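Lectin (Lotus tetragonolobus, PDB 2EIG) is a calcium- and manganese-containing legume seed lectin that probably recognises L-fucosyl sugars without altering them chemically. Local coordinates at residues 188-192 / 193-197. Residues are numbered along the deposited sequence; the frame is centred on the assembly and turned at random.
Sequences QEIDL and KTVLP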
loop_
_atom_site.group_PDB
_atom_site.type_symbol
_atom_site.label_atom_id
_atom_site.label_comp_id
_atom_site.label_asym_id
_atom_site.label_seq_id
_atom_site.Cartn_x
_atom_site.Cartn_y
_atom_site.Cartn_z
ATOM N N GLN A 188 7.251 2.145 1.107
ATOM C CA GLN A 188 7.077 1.737 -0.270
ATOM C C GLN A 188 6.610 0.308 -0.366
ATOM O O GLN A 188 7.185 -0.596 0.238
ATOM C CB GLN A 188 8.375 1.892 -1.060
ATOM C CG GLN A 188 8.212 1.817 -2.580
ATOM C CD GLN A 188 7.151 2.794 -3.141
ATOM O OE1 GLN A 188 7.366 4.007 -3.233
ATOM N NE2 GLN A 188 6.006 2.252 -3.509
ATOM N N GLU A 189 5.595 0.100 -1.196
ATOM C CA GLU A 189 5.222 -1.243 -1.518
ATOM C C GLU A 189 6.288 -1.897 -2.382
ATOM O O GLU A 189 6.647 -1.372 -3.432
ATOM C CB GLU A 189 3.884 -1.258 -2.221
ATOM C CG GLU A 189 3.330 -2.647 -2.269
ATOM C CD GLU A 189 2.951 -3.019 -3.658
ATOM O OE1 GLU A 189 2.354 -2.127 -4.335
ATOM O OE2 GLU A 189 3.231 -4.181 -4.046
ATOM N N ILE A 190 6.806 -3.050 -1.936
ATOM C CA ILE A 190 7.812 -3.788 -2.727
ATOM C C ILE A 190 7.562 -5.280 -2.569
ATOM O O ILE A 190 7.602 -5.792 -1.432
ATOM C CB ILE A 190 9.290 -3.505 -2.257
ATOM C CG1 ILE A 190 9.544 -2.031 -2.071
ATOM C CG2 ILE A 190 10.325 -4.134 -3.240
ATOM C CD1 ILE A 190 10.915 -1.693 -1.491
ATOM N N ASP A 191 7.309 -5.989 -3.661
ATOM C CA ASP A 191 7.286 -7.441 -3.601
ATOM C C ASP A 191 8.706 -7.979 -3.724
ATOM O O ASP A 191 9.243 -8.026 -4.833
ATOM C CB ASP A 191 6.406 -8.043 -4.715
ATOM C CG ASP A 191 5.952 -9.479 -4.402
ATOM O OD1 ASP A 191 4.799 -9.817 -4.779
ATOM O OD2 ASP A 191 6.716 -10.264 -3.771
ATOM N N LEU A 192 9.316 -8.374 -2.592
ATOM C CA LEU A 192 10.691 -8.890 -2.586
ATOM C C LEU A 192 10.860 -10.044 -3.531
ATOM O O LEU A 192 11.905 -10.204 -4.124
ATOM C CB LEU A 192 11.141 -9.331 -1.185
ATOM C CG LEU A 192 11.333 -8.258 -0.137
ATOM C CD1 LEU A 192 11.968 -8.807 1.160
ATOM C CD2 LEU A 192 12.112 -7.047 -0.696
ATOM N N LYS A 193 9.820 -10.851 -3.692
ATOM C CA LYS A 193 9.925 -12.051 -4.542
ATOM C C LYS A 193 9.868 -11.677 -6.017
ATOM O O LYS A 193 10.299 -12.482 -6.830
ATOM C CB LYS A 193 8.855 -13.093 -4.172
ATOM C CG LYS A 193 8.953 -14.463 -4.863
ATOM C CD LYS A 193 7.732 -15.354 -4.567
ATOM C CE LYS A 193 7.892 -16.726 -5.285
ATOM N NZ LYS A 193 6.674 -17.232 -6.056
ATOM N N THR A 194 9.376 -10.478 -6.383
ATOM C CA THR A 194 9.412 -10.064 -7.807
ATOM C C THR A 194 10.782 -9.544 -8.171
ATOM O O THR A 194 11.277 -9.733 -9.285
ATOM C CB THR A 194 8.334 -9.008 -8.253
ATOM O OG1 THR A 194 8.311 -7.883 -7.369
ATOM C CG2 THR A 194 6.886 -9.592 -8.377
ATOM N N VAL A 195 11.416 -8.862 -7.229
ATOM C CA VAL A 195 12.646 -8.158 -7.550
ATOM C C VAL A 195 13.917 -8.843 -7.106
ATOM O O VAL A 195 14.978 -8.463 -7.537
ATOM C CB VAL A 195 12.614 -6.689 -7.077
ATOM C CG1 VAL A 195 11.617 -5.891 -7.949
ATOM C CG2 VAL A 195 12.266 -6.589 -5.571
ATOM N N LEU A 196 13.824 -9.858 -6.248
ATOM C CA LEU A 196 15.043 -10.421 -5.698
ATOM C C LEU A 196 14.968 -11.945 -5.726
ATOM O O LEU A 196 13.862 -12.496 -5.719
ATOM C CB LEU A 196 15.226 -9.955 -4.241
ATOM C CG LEU A 196 15.752 -8.532 -4.041
ATOM C CD1 LEU A 196 15.596 -8.090 -2.610
ATOM C CD2 LEU A 196 17.184 -8.408 -4.506
ATOM N N PRO A 197 16.134 -12.629 -5.715
ATOM C CA PRO A 197 16.103 -14.085 -5.635
ATOM C C PRO A 197 15.881 -14.528 -4.218
ATOM O O PRO A 197 15.712 -13.697 -3.315
ATOM C CB PRO A 197 17.518 -14.508 -6.134
ATOM C CG PRO A 197 18.373 -13.424 -5.659
ATOM C CD PRO A 197 17.513 -12.130 -5.798
#
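Asp191 caps the single-turn helix 192-195 at its N-terminus: its OD2 accepts from Lys193 N at 3.2 Å, on the anti side of the carboxylate. With CG anti to the backbone N (chi1 -160°), the carboxylate lies over the start of the turn, and OD2 also comes within 3.6 Å of Lys193 CB.

The main chain closes the turn. Asp191 O receives Thr194 N at 2.9 Å, from well above the carbonyl plane, and a weak bond from Val195 N at 3.3 Å; Leu196 N reaches Leu192 O at 2.9 Å. Thr194 OG1, turned back between its own N and carbonyl carbon (chi1 50°), lies 2.7 Å from Asp191 O, an unsettled bond, because the same hydroxyl is hydrogen-bonded to Leu146 O of a second subunit.

Apolar groups gather on the inner side. Ile190 CG2 meets Val195 CG2 at 3.9 Å, the two side chains crossing nearly at right angles, while Leu192 and Leu196 run side by side, touching through CD2 and CD1. All four pack on Val115 of strand 115-120.

The turn thus links strand 183-189 to strand 199-208, joining the two sheets of the legume-lectin sandwich, and the carboxylate probably complements the helix N-terminus electrostatically as well as by its bond.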